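Local atomic coordinates of cellobiose 2-epimerase (Spirochaeta thermophila DSM 6192, PDB entry 5ZIG), a protein that probably catalyses the reversible epimerisation of cellobiose to 4-O-beta-D-glucopyranosyl-D-mannose. Residues 324-329 against 394-399; 9-14 against 398-403; 140-145 against 205-210; 121-126 against 198-203. All coordinates share one frame; numbering follows the deposited sequence.

Contact 1 (324-329 against 394-399)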
loop_
_atom_site.group_PDB
_atom_site.type_symbol
_atom_site.label_atom_id
_atom_site.label_comp_id
_atom_site.label_asym_id
_atom_site.label_seq_id
_atom_site.Cartn_x
_atom_site.Cartn_y
_atom_site.Cartn_z
ATOM N N GLY A 324 5.814 9.918 -1.668
ATOM C CA GLY A 324 7.185 9.718 -2.081
ATOM C C GLY A 324 7.940 11.018 -2.255
ATOM O O GLY A 324 9.124 11.099 -1.932
ATOM N N PHE A 325 7.264 12.055 -2.762
ATOM C CA PHE A 325 7.942 13.320 -2.982
ATOM C C PHE A 325 8.220 14.027 -1.659
ATOM O O PHE A 325 9.265 14.668 -1.504
ATOM C CB PHE A 325 7.119 14.198 -3.933
ATOM C CG PHE A 325 7.186 13.753 -5.368
ATOM C CD1 PHE A 325 8.403 13.393 -5.933
ATOM C CD2 PHE A 325 6.049 13.699 -6.148
ATOM C CE1 PHE A 325 8.478 12.975 -7.249
ATOM C CE2 PHE A 325 6.114 13.294 -7.458
ATOM C CZ PHE A 325 7.325 12.930 -8.012
ATOM N N LEU A 326 7.293 13.925 -0.698
ATOM C CA LEU A 326 7.536 14.472 0.631
ATOM C C LEU A 326 8.710 13.777 1.303
ATOM O O LEU A 326 9.574 14.432 1.922
ATOM C CB LEU A 326 6.283 14.341 1.483
ATOM C CG LEU A 326 5.028 15.104 1.033
ATOM C CD1 LEU A 326 3.895 14.765 1.985
ATOM C CD2 LEU A 326 5.242 16.649 0.933
ATOM N N ASN A 327 8.755 12.444 1.179
ATOM C CA ASN A 327 9.845 11.660 1.746
ATOM C C ASN A 327 11.181 12.053 1.134
ATOM O O ASN A 327 12.195 12.097 1.828
ATOM C CB ASN A 327 9.573 10.167 1.514
ATOM C CG ASN A 327 10.559 9.280 2.239
ATOM O OD1 ASN A 327 10.568 9.203 3.464
ATOM N ND2 ASN A 327 11.395 8.606 1.479
ATOM N N ALA A 328 11.202 12.296 -0.179
ATOM C CA ALA A 328 12.444 12.637 -0.857
ATOM C C ALA A 328 12.975 13.997 -0.424
ATOM O O ALA A 328 14.193 14.220 -0.447
ATOM C CB ALA A 328 12.238 12.632 -2.367
ATOM N N TYR A 329 12.087 14.923 -0.068
ATOM C CA TYR A 329 12.554 16.178 0.500
ATOM C C TYR A 329 13.240 15.930 1.841
ATOM O O TYR A 329 14.379 16.350 2.052
ATOM C CB TYR A 329 11.402 17.164 0.655
ATOM C CG TYR A 329 11.804 18.394 1.455
ATOM C CD1 TYR A 329 12.629 19.372 0.906
ATOM C CD2 TYR A 329 11.383 18.557 2.766
ATOM C CE1 TYR A 329 13.014 20.487 1.650
ATOM C CE2 TYR A 329 11.767 19.662 3.517
ATOM C CZ TYR A 329 12.574 20.624 2.956
ATOM O OH TYR A 329 12.927 21.723 3.723
ATOM N N MET A 394 -0.039 14.558 6.533
ATOM C CA MET A 394 -0.264 15.429 7.679
ATOM C C MET A 394 0.917 15.389 8.631
ATOM O O MET A 394 1.403 16.439 9.078
ATOM C CB MET A 394 -1.548 15.023 8.402
ATOM C CG MET A 394 -2.798 15.595 7.758
ATOM S SD MET A 394 -4.268 15.273 8.739
ATOM C CE MET A 394 -4.664 13.616 8.178
ATOM N N ARG A 395 1.400 14.182 8.945
ATOM C CA ARG A 395 2.514 14.062 9.869
ATOM C C ARG A 395 3.783 14.651 9.286
ATOM O O ARG A 395 4.552 15.310 9.996
ATOM C CB ARG A 395 2.747 12.604 10.246
ATOM C CG ARG A 395 3.308 12.446 11.658
ATOM C CD ARG A 395 3.971 11.089 11.828
ATOM N NE ARG A 395 4.939 10.795 10.773
ATOM C CZ ARG A 395 4.758 9.887 9.819
ATOM N NH1 ARG A 395 3.633 9.179 9.782
ATOM N NH2 ARG A 395 5.690 9.680 8.893
ATOM N N ARG A 396 4.025 14.415 7.997
ATOM C CA ARG A 396 5.263 14.873 7.388
ATOM C C ARG A 396 5.250 16.380 7.190
ATOM O O ARG A 396 6.265 17.049 7.434
ATOM C CB ARG A 396 5.488 14.172 6.051
ATOM C CG ARG A 396 5.913 12.712 6.165
ATOM C CD ARG A 396 5.755 12.057 4.777
ATOM N NE ARG A 396 5.893 10.603 4.799
ATOM C CZ ARG A 396 7.050 9.962 4.676
ATOM N NH1 ARG A 396 8.180 10.642 4.522
ATOM N NH2 ARG A 396 7.073 8.643 4.713
ATOM N N ILE A 397 4.127 16.929 6.708
ATOM C CA ILE A 397 4.072 18.370 6.476
ATOM C C ILE A 397 4.209 19.119 7.793
ATOM O O ILE A 397 4.968 20.093 7.886
ATOM C CB ILE A 397 2.792 18.758 5.711
ATOM C CG1 ILE A 397 2.981 18.495 4.216
ATOM C CG2 ILE A 397 2.482 20.232 5.885
ATOM C CD1 ILE A 397 1.706 18.716 3.389
ATOM N N ASP A 398 3.521 18.645 8.842
ATOM C CA ASP A 398 3.650 19.237 10.176
ATOM C C ASP A 398 5.104 19.298 10.631
ATOM O O ASP A 398 5.568 20.330 11.131
ATOM C CB ASP A 398 2.847 18.434 11.202
ATOM C CG ASP A 398 1.359 18.691 11.118
ATOM O OD1 ASP A 398 0.929 19.491 10.265
ATOM O OD2 ASP A 398 0.618 18.081 11.916
ATOM N N THR A 399 5.815 18.171 10.521
ATOM C CA THR A 399 7.238 18.127 10.860
ATOM C C THR A 399 8.020 19.167 10.068
ATOM O O THR A 399 8.905 19.843 10.611
ATOM C CB THR A 399 7.790 16.725 10.588
ATOM O OG1 THR A 399 7.336 15.829 11.606
ATOM C CG2 THR A 399 9.318 16.730 10.572
HETATM O O HOH W 1 8.577 13.689 4.599
HETATM O O HOH W 2 9.181 6.678 5.033
#

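Contact 2 (9-14 against 398-403)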
loop_
_atom_site.group_PDB
_atom_site.type_symbol
_atom_site.label_atom_id
_atom_site.label_comp_id
_atom_site.label_asym_id
_atom_site.label_seq_id
_atom_site.Cartn_x
_atom_site.Cartn_y
_atom_site.Cartn_z
ATOM N N PRO A 9 3.074 28.932 3.068
ATOM C CA PRO A 9 1.605 28.975 2.948
ATOM C C PRO A 9 1.033 27.855 2.077
ATOM O O PRO A 9 -0.071 27.378 2.358
ATOM C CB PRO A 9 1.330 30.378 2.371
ATOM C CG PRO A 9 2.637 30.875 1.861
ATOM C CD PRO A 9 3.709 30.183 2.616
ATOM N N THR A 10 1.748 27.415 1.035
ATOM C CA THR A 10 1.286 26.287 0.228
ATOM C C THR A 10 1.176 25.009 1.063
ATOM O O THR A 10 0.193 24.264 0.953
ATOM C CB THR A 10 2.239 26.060 -0.948
ATOM O OG1 THR A 10 2.727 27.324 -1.420
ATOM C CG2 THR A 10 1.548 25.321 -2.089
ATOM N N LEU A 11 2.182 24.740 1.905
ATOM C CA LEU A 11 2.156 23.527 2.714
ATOM C C LEU A 11 1.032 23.578 3.741
ATOM O O LEU A 11 0.340 22.577 3.957
ATOM C CB LEU A 11 3.510 23.318 3.398
ATOM C CG LEU A 11 4.685 23.004 2.467
ATOM C CD1 LEU A 11 6.001 22.933 3.250
ATOM C CD2 LEU A 11 4.450 21.699 1.697
ATOM N N ARG A 12 0.834 24.736 4.381
ATOM C CA ARG A 12 -0.270 24.883 5.330
ATOM C C ARG A 12 -1.603 24.647 4.644
ATOM O O ARG A 12 -2.524 24.063 5.228
ATOM C CB ARG A 12 -0.276 26.285 5.947
ATOM C CG ARG A 12 0.989 26.690 6.696
ATOM C CD ARG A 12 0.663 27.815 7.673
ATOM N NE ARG A 12 0.348 29.039 6.934
ATOM C CZ ARG A 12 1.261 29.931 6.586
ATOM N NH1 ARG A 12 2.537 29.726 6.909
ATOM N NH2 ARG A 12 0.907 31.025 5.923
ATOM N N GLN A 13 -1.734 25.132 3.412
ATOM C CA GLN A 13 -2.949 24.894 2.656
ATOM C C GLN A 13 -3.162 23.392 2.432
ATOM O O GLN A 13 -4.240 22.855 2.726
ATOM C CB GLN A 13 -2.882 25.675 1.339
ATOM C CG GLN A 13 -4.117 25.583 0.434
ATOM C CD GLN A 13 -5.413 25.805 1.179
ATOM O OE1 GLN A 13 -5.463 26.549 2.166
ATOM N NE2 GLN A 13 -6.480 25.157 0.711
ATOM N N ILE A 14 -2.127 22.695 1.954
ATOM C CA ILE A 14 -2.264 21.274 1.615
ATOM C C ILE A 14 -2.558 20.445 2.860
ATOM O O ILE A 14 -3.387 19.524 2.838
ATOM C CB ILE A 14 -0.999 20.784 0.890
ATOM C CG1 ILE A 14 -0.975 21.430 -0.495
ATOM C CG2 ILE A 14 -0.931 19.199 0.849
ATOM C CD1 ILE A 14 0.351 21.359 -1.198
ATOM N N ASP A 398 3.521 18.645 8.842
ATOM C CA ASP A 398 3.650 19.237 10.176
ATOM C C ASP A 398 5.104 19.298 10.631
ATOM O O ASP A 398 5.568 20.330 11.131
ATOM C CB ASP A 398 2.847 18.434 11.202
ATOM C CG ASP A 398 1.359 18.691 11.118
ATOM O OD1 ASP A 398 0.929 19.491 10.265
ATOM O OD2 ASP A 398 0.618 18.081 11.916
ATOM N N THR A 399 5.815 18.171 10.521
ATOM C CA THR A 399 7.238 18.127 10.860
ATOM C C THR A 399 8.020 19.167 10.068
ATOM O O THR A 399 8.905 19.843 10.611
ATOM C CB THR A 399 7.790 16.725 10.588
ATOM O OG1 THR A 399 7.336 15.829 11.606
ATOM C CG2 THR A 399 9.318 16.730 10.572
ATOM N N ILE A 400 7.689 19.325 8.787
ATOM C CA ILE A 400 8.370 20.316 7.968
ATOM C C ILE A 400 8.100 21.719 8.505
ATOM O O ILE A 400 9.024 22.506 8.719
ATOM C CB ILE A 400 7.945 20.184 6.496
ATOM C CG1 ILE A 400 8.419 18.846 5.916
ATOM C CG2 ILE A 400 8.471 21.372 5.680
ATOM C CD1 ILE A 400 8.120 18.696 4.431
ATOM N N LEU A 401 6.831 22.033 8.768
ATOM C CA LEU A 401 6.457 23.378 9.172
ATOM C C LEU A 401 6.931 23.673 10.587
ATOM O O LEU A 401 7.237 24.826 10.914
ATOM C CB LEU A 401 4.943 23.564 9.059
ATOM C CG LEU A 401 4.296 23.557 7.667
ATOM C CD1 LEU A 401 2.815 23.153 7.720
ATOM C CD2 LEU A 401 4.442 24.940 7.027
ATOM N N GLU A 402 7.020 22.649 11.435
ATOM C CA GLU A 402 7.471 22.893 12.801
ATOM C C GLU A 402 8.984 23.023 12.883
ATOM O O GLU A 402 9.487 23.730 13.757
ATOM C CB GLU A 402 7.002 21.773 13.740
ATOM C CG GLU A 402 5.631 22.012 14.380
ATOM C CD GLU A 402 5.232 20.908 15.356
ATOM O OE1 GLU A 402 5.584 19.734 15.115
ATOM O OE2 GLU A 402 4.559 21.210 16.364
ATOM N N GLU A 403 9.720 22.340 12.005
ATOM C CA GLU A 403 11.168 22.340 12.062
ATOM C C GLU A 403 11.673 23.078 10.835
ATOM O O GLU A 403 11.855 24.310 10.888
ATOM C CB GLU A 403 11.705 20.907 12.178
ATOM C CG GLU A 403 13.194 20.815 12.501
ATOM C CD GLU A 403 13.532 21.216 13.931
ATOM O OE1 GLU A 403 14.165 22.285 14.127
ATOM O OE2 GLU A 403 13.171 20.450 14.856
#

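Contact 3 (140-145 against 205-210)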
loop_
_atom_site.group_PDB
_atom_site.type_symbol
_atom_site.label_atom_id
_atom_site.label_comp_id
_atom_site.label_asym_id
_atom_site.label_seq_id
_atom_site.Cartn_x
_atom_site.Cartn_y
_atom_site.Cartn_z
ATOM N N GLU A 140 -5.822 -10.509 20.975
ATOM C CA GLU A 140 -5.949 -11.624 20.040
ATOM C C GLU A 140 -5.518 -11.231 18.624
ATOM O O GLU A 140 -4.952 -12.060 17.895
ATOM C CB GLU A 140 -7.389 -12.145 20.054
ATOM C CG GLU A 140 -7.790 -12.918 18.816
ATOM C CD GLU A 140 -9.292 -13.093 18.711
ATOM O OE1 GLU A 140 -9.866 -13.800 19.569
ATOM O OE2 GLU A 140 -9.896 -12.515 17.776
ATOM N N ALA A 141 -5.755 -9.970 18.230
ATOM C CA ALA A 141 -5.334 -9.500 16.911
ATOM C C ALA A 141 -3.821 -9.599 16.737
ATOM O O ALA A 141 -3.340 -9.952 15.654
ATOM C CB ALA A 141 -5.794 -8.054 16.682
ATOM N N LEU A 142 -3.052 -9.259 17.781
ATOM C CA LEU A 142 -1.598 -9.382 17.679
ATOM C C LEU A 142 -1.171 -10.848 17.633
ATOM O O LEU A 142 -0.255 -11.209 16.886
ATOM C CB LEU A 142 -0.907 -8.649 18.837
ATOM C CG LEU A 142 0.606 -8.407 18.678
ATOM C CD1 LEU A 142 0.887 -7.402 17.567
ATOM C CD2 LEU A 142 1.225 -7.943 19.983
ATOM N N THR A 143 -1.828 -11.712 18.404
ATOM C CA THR A 143 -1.495 -13.133 18.322
ATOM C C THR A 143 -1.739 -13.672 16.915
ATOM O O THR A 143 -0.921 -14.434 16.381
ATOM C CB THR A 143 -2.283 -13.910 19.371
ATOM O OG1 THR A 143 -1.853 -13.480 20.671
ATOM C CG2 THR A 143 -2.028 -15.404 19.239
ATOM N N LEU A 144 -2.825 -13.228 16.270
ATOM C CA LEU A 144 -3.089 -13.668 14.906
ATOM C C LEU A 144 -2.054 -13.122 13.931
ATOM O O LEU A 144 -1.635 -13.825 13.003
ATOM C CB LEU A 144 -4.502 -13.268 14.490
ATOM C CG LEU A 144 -5.538 -14.276 14.992
ATOM C CD1 LEU A 144 -6.931 -13.685 14.966
ATOM C CD2 LEU A 144 -5.475 -15.512 14.121
ATOM N N ALA A 145 -1.636 -11.875 14.100
ATOM C CA ALA A 145 -0.577 -11.369 13.233
ATOM C C ALA A 145 0.689 -12.205 13.395
ATOM O O ALA A 145 1.402 -12.464 12.421
ATOM C CB ALA A 145 -0.311 -9.893 13.532
ATOM N N PHE A 205 7.240 -4.729 13.283
ATOM C CA PHE A 205 8.421 -4.400 14.084
ATOM C C PHE A 205 8.227 -3.111 14.883
ATOM O O PHE A 205 8.649 -3.027 16.042
ATOM C CB PHE A 205 9.654 -4.280 13.188
ATOM C CG PHE A 205 10.916 -3.932 13.932
ATOM C CD1 PHE A 205 11.569 -4.882 14.698
ATOM C CD2 PHE A 205 11.446 -2.647 13.864
ATOM C CE1 PHE A 205 12.726 -4.565 15.377
ATOM C CE2 PHE A 205 12.599 -2.320 14.538
ATOM C CZ PHE A 205 13.243 -3.278 15.296
ATOM N N ARG A 206 7.619 -2.089 14.273
ATOM C CA ARG A 206 7.309 -0.879 15.026
ATOM C C ARG A 206 6.421 -1.196 16.219
ATOM O O ARG A 206 6.606 -0.645 17.311
ATOM C CB ARG A 206 6.629 0.157 14.132
ATOM C CG ARG A 206 6.206 1.402 14.920
ATOM C CD ARG A 206 5.545 2.481 14.025
ATOM N NE ARG A 206 6.557 3.262 13.331
ATOM C CZ ARG A 206 6.890 3.101 12.058
ATOM N NH1 ARG A 206 6.272 2.186 11.319
ATOM N NH2 ARG A 206 7.834 3.869 11.524
ATOM N N THR A 207 5.449 -2.089 16.032
ATOM C CA THR A 207 4.483 -2.413 17.076
ATOM C C THR A 207 5.110 -3.257 18.192
ATOM O O THR A 207 4.720 -3.124 19.356
ATOM C CB THR A 207 3.283 -3.151 16.441
ATOM O OG1 THR A 207 2.817 -2.433 15.275
ATOM C CG2 THR A 207 2.126 -3.355 17.434
ATOM N N THR A 208 6.092 -4.112 17.874
ATOM C CA THR A 208 6.585 -5.098 18.837
ATOM C C THR A 208 8.090 -5.072 19.096
ATOM O O THR A 208 8.516 -5.588 20.133
ATOM C CB THR A 208 6.229 -6.530 18.388
ATOM O OG1 THR A 208 6.966 -6.845 17.199
ATOM C CG2 THR A 208 4.740 -6.693 18.117
ATOM N N LYS A 209 8.906 -4.545 18.183
ATOM C CA LYS A 209 10.363 -4.529 18.342
ATOM C C LYS A 209 10.927 -5.935 18.505
ATOM O O LYS A 209 11.973 -6.137 19.135
ATOM C CB LYS A 209 10.795 -3.644 19.521
ATOM C CG LYS A 209 10.938 -2.165 19.181
ATOM C CD LYS A 209 9.587 -1.470 19.126
ATOM C CE LYS A 209 8.780 -1.719 20.403
ATOM N NZ LYS A 209 7.476 -0.980 20.436
ATOM N N GLU A 210 10.230 -6.915 17.951
ATOM C CA GLU A 210 10.717 -8.277 18.009
ATOM C C GLU A 210 11.873 -8.405 17.021
ATOM O O GLU A 210 11.729 -8.013 15.857
ATOM C CB GLU A 210 9.581 -9.255 17.715
ATOM C CG GLU A 210 9.983 -10.726 17.541
ATOM C CD GLU A 210 10.849 -11.256 18.672
ATOM O OE1 GLU A 210 10.452 -11.110 19.854
ATOM O OE2 GLU A 210 11.928 -11.814 18.365
#

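Contact 4 (121-126 against 198-203)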
loop_
_atom_site.group_PDB
_atom_site.type_symbol
_atom_site.label_atom_id
_atom_site.label_comp_id
_atom_site.label_asym_id
_atom_site.label_seq_id
_atom_site.Cartn_x
_atom_site.Cartn_y
_atom_site.Cartn_z
ATOM N N GLY A 121 -1.857 -11.037 0.255
ATOM C CA GLY A 121 -2.983 -10.781 1.139
ATOM C C GLY A 121 -2.722 -11.099 2.594
ATOM O O GLY A 121 -3.187 -10.389 3.489
ATOM N N ASN A 122 -2.022 -12.204 2.852
ATOM C CA ASN A 122 -1.656 -12.517 4.226
ATOM C C ASN A 122 -0.723 -11.454 4.814
ATOM O O ASN A 122 -0.793 -11.171 6.020
ATOM C CB ASN A 122 -1.035 -13.917 4.277
ATOM C CG ASN A 122 -2.095 -15.017 4.224
ATOM O OD1 ASN A 122 -2.539 -15.503 5.256
ATOM N ND2 ASN A 122 -2.532 -15.371 3.026
ATOM N N ALA A 123 0.142 -10.851 3.984
ATOM C CA ALA A 123 0.928 -9.687 4.422
ATOM C C ALA A 123 0.019 -8.562 4.895
ATOM O O ALA A 123 0.136 -8.091 6.031
ATOM C CB ALA A 123 1.827 -9.174 3.292
ATOM N N PHE A 124 -0.895 -8.113 4.027
ATOM C CA PHE A 124 -1.812 -7.043 4.410
ATOM C C PHE A 124 -2.565 -7.371 5.694
ATOM O O PHE A 124 -2.826 -6.478 6.499
ATOM C CB PHE A 124 -2.806 -6.749 3.277
ATOM C CG PHE A 124 -2.418 -5.568 2.439
ATOM C CD1 PHE A 124 -2.643 -4.277 2.891
ATOM C CD2 PHE A 124 -1.763 -5.748 1.232
ATOM C CE1 PHE A 124 -2.244 -3.159 2.128
ATOM C CE2 PHE A 124 -1.350 -4.651 0.473
ATOM C CZ PHE A 124 -1.605 -3.349 0.920
ATOM N N ALA A 125 -2.905 -8.643 5.918
ATOM C CA ALA A 125 -3.565 -9.004 7.166
ATOM C C ALA A 125 -2.656 -8.714 8.352
ATOM O O ALA A 125 -3.097 -8.175 9.369
ATOM C CB ALA A 125 -3.982 -10.486 7.155
ATOM N N VAL A 126 -1.384 -9.087 8.251
ATOM C CA VAL A 126 -0.460 -8.793 9.342
ATOM C C VAL A 126 -0.397 -7.283 9.568
ATOM O O VAL A 126 -0.631 -6.794 10.681
ATOM C CB VAL A 126 0.923 -9.401 9.047
ATOM C CG1 VAL A 126 2.024 -8.774 9.955
ATOM C CG2 VAL A 126 0.873 -10.925 9.191
ATOM N N LEU A 198 7.498 -6.513 3.154
ATOM C CA LEU A 198 8.303 -5.506 3.831
ATOM C C LEU A 198 7.407 -4.512 4.559
ATOM O O LEU A 198 7.615 -4.212 5.742
ATOM C CB LEU A 198 9.203 -4.806 2.811
ATOM C CG LEU A 198 9.997 -3.622 3.345
ATOM C CD1 LEU A 198 11.154 -4.079 4.223
ATOM C CD2 LEU A 198 10.492 -2.734 2.200
ATOM N N GLU A 199 6.357 -4.042 3.874
ATOM C CA GLU A 199 5.482 -3.020 4.442
ATOM C C GLU A 199 4.848 -3.501 5.737
ATOM O O GLU A 199 4.862 -2.792 6.759
ATOM C CB GLU A 199 4.418 -2.630 3.413
ATOM C CG GLU A 199 3.225 -1.862 3.950
ATOM C CD GLU A 199 2.114 -1.747 2.913
ATOM O OE1 GLU A 199 1.490 -2.774 2.558
ATOM O OE2 GLU A 199 1.884 -0.631 2.423
ATOM N N ALA A 200 4.308 -4.722 5.714
ATOM C CA ALA A 200 3.753 -5.339 6.912
ATOM C C ALA A 200 4.787 -5.428 8.022
ATOM O O ALA A 200 4.482 -5.152 9.187
ATOM C CB ALA A 200 3.225 -6.745 6.576
ATOM N N TYR A 201 6.005 -5.854 7.685
ATOM C CA TYR A 201 6.988 -6.181 8.718
ATOM C C TYR A 201 7.499 -4.927 9.409
ATOM O O TYR A 201 7.648 -4.919 10.636
ATOM C CB TYR A 201 8.146 -6.974 8.120
ATOM C CG TYR A 201 7.802 -8.424 7.814
ATOM C CD1 TYR A 201 6.498 -8.895 7.941
ATOM C CD2 TYR A 201 8.779 -9.318 7.417
ATOM C CE1 TYR A 201 6.178 -10.224 7.664
ATOM C CE2 TYR A 201 8.467 -10.673 7.122
ATOM C CZ TYR A 201 7.166 -11.110 7.261
ATOM O OH TYR A 201 6.838 -12.437 6.997
ATOM N N SER A 202 7.783 -3.865 8.644
ATOM C CA SER A 202 8.120 -2.578 9.262
ATOM C C SER A 202 7.127 -2.222 10.363
ATOM O O SER A 202 7.519 -1.845 11.473
ATOM C CB SER A 202 8.173 -1.461 8.212
ATOM O OG SER A 202 9.281 -1.616 7.333
ATOM N N THR A 203 5.833 -2.391 10.086
ATOM C CA THR A 203 4.790 -2.040 11.048
ATOM C C THR A 203 4.699 -3.065 12.185
ATOM O O THR A 203 4.481 -2.687 13.344
ATOM C CB THR A 203 3.447 -1.874 10.300
ATOM O OG1 THR A 203 3.468 -0.653 9.548
ATOM C CG2 THR A 203 2.246 -1.833 11.254
#

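Contact 1 (324-329 against 394-399)
Arg396 reaches from helix 384-402 across Leu326 to Asn327 of helix 315-332, joining two roughly parallel inner helices of the (alpha/alpha)6 barrel common to the N-acylglucosamine 2-epimerase family. Its chain is extended from CG to NE, which brings Arg396 CD to 4.0 Å from Leu326 CB. Deeper in, Leu326 CD2 looks across at Ile397 CG1 from 4.4 Å. Asn327 OD1 sits at the edge of the guanidinium, a little out of its plane, with amide and guanidinium turned 82° apart. Asn327 CG lies anti to the backbone N (chi1 -172°), which places the amide beside Arg396; OD1 takes the arginine, and ND2 is held by Thr262. Arg396 NH1 donates to Asn327 OD1 over 3.0 Å with an N-H...O angle of 157°, meeting an OD1 lone pair in the carbonyl plane. NE forms a salt bridge with Glu392, one turn back. A leucine in place of Arg396 would probably cost Glu392 one of its two arginine partners and leave Asn327 OD1 without its cationic donor. Two waters lie in the guanidinium plane: one accepts from NH1 and donates weakly to Leu326 O, the other accepts from Arg396 NH2 at 2.9 Å and donates to Asn327 OD1.

Contact 2 (9-14 against 398-403)
Leu11 and Leu401 carry the same first torsion, chi1 -67°, with CG anti to the carbonyl carbon in each, and this sends their isobutyl groups into the gap between helices 7-31 and 384-402. Leu401 contributes the most surface. Its CD2 methyl settles between two neighbours of the other helix, 4.1 Å from Leu11 CB and 3.9 Å from Arg12 CG, and its CD1 also touches Arg12 CG, at 4.1 Å. Arg12 and Leu401 cross at about a right angle, and it is the aliphatic root of the arginine, at CG, that packs on the leucine. Farther out the arginine bends at chi3 (-69°), which folds its guanidinium back over its own helix, where one face takes Pro9 CA. On the more buried side Leu11 CD1 meets Ile400 CG2 at 3.8 Å. Ile400 goes on to touch Leu338 and Tyr329. A glycine in place of Leu401 would probably open a gap beside Leu11 and strip Arg12 of the apolar cover along its CG. Polar ties flank the patch: Arg8 NH1 bonds to Leu401 O, and Asp398 forms a salt bridge with Arg15. The local axes run roughly antiparallel (147°) and approach to 10.3 Å, an outer helix from the start of the chain against the last inner helix, the pairing that closes the ring of an (alpha/alpha)6 barrel.

Contact 3 (140-145 against 205-210)
Leu142 spans the space between helix 139-156 and the end of helix 191-208, and its fork straddles a single methyl of Thr208. The leucine has CG anti to the backbone N (chi1 -166°), which carries CG toward the other helix, where CD1 lies 4.0 Å and CD2 4.2 Å from Thr208 CG2. Thr208 has OG1 between the backbone N and the carbonyl carbon (chi1 67°). This swings CG2 out to meet the leucine and tucks the hydroxyl toward its own helix, where OG1 bonds to Leu204 O and also accepts a weak bond from Glu210 N at 3.4 Å. Thr207 reaches a similar result from a different rotamer: its OG1 bonds to Thr203 O and its CG2 lies 4.2 Å from Leu142 CD1. Both hydroxyls bond to a carbonyl one turn back in their own helix, and both threonines turn methyls to the leucine. Around this small patch, Leu142 also touches His133 and Thr208 touches Trp146. Beyond Thr208 the helix stops at Lys209, whose positive phi (58°) turns the chain away. Its side chain curls back, and NZ donates to Arg206 O at 3.3 Å. Glu210 follows as N-cap of helix 211-228, with OE2 receiving Arg212 N. Such a tight turn from an inner helix into an outer one, touched here by the preceding outer helix, is characteristic of (alpha/alpha)6 barrels.

Contact 4 (121-126 against 198-203)
Segments 121-126 of helix 119-136 and 198-203 of helix 191-208 run nearly parallel, 20° apart, with local axes only 8.2 Å from each other and the CA atoms of Ala123 and Ala200 at 5.8 Å. The closeness rests on small side chains: Ala200 CB presses on the backbone at Ala123 O, 3.4 Å away, and faces Ala123 CB at 4.3 Å. Val126 CG1 closes one flank, 4.1 Å from Ala200 CB. On another flank Glu199 leaves its helix with CG anti to the backbone N (chi1 165°) and an extended chain, which carries the carboxylate over one face of the Phe124 ring. Glu199 OE1 is nearest CZ of Phe124, at 3.5 Å, and the carboxylate and ring planes stand 76° apart. That oxygen is bonded to His196 ND1, whose ring stacks on Phe124, whereas OE2 takes the hydroxyl of Tyr384 and a salt bridge from Arg388. The buried carboxylate is therefore gripped at both oxygens and its rotation is fixed. A bound 1,2-ethanediol lies about 4 Å from the Glu199 side chain, consistent with a polar, aromatic-lined pocket in the (alpha/alpha)6 barrel, where epimerases of this family have their active site.

In the fold
The four contacts fall into two groups at different parts of one barrel. Contacts 1 and 2 have centres 9 Å apart and share helix 384-402; they touch directly, Ile397 CD1 meeting Ile14 CG2 at 3.7 Å. Contacts 3 and 4, 11 Å apart, share helix 191-208 and draw on the consecutive helices 119-136 and 139-156, so their segments alternate along the chain. Between the groups the centres are 22 to 33 Å apart and nothing touches. Contact 2 joins the two ends of the chain and encloses contacts 3 and 4, which close before contact 1 opens. In the barrel, contacts 1 and 4 join inner helices, while contacts 2 and 3 set outer helices against inner ones.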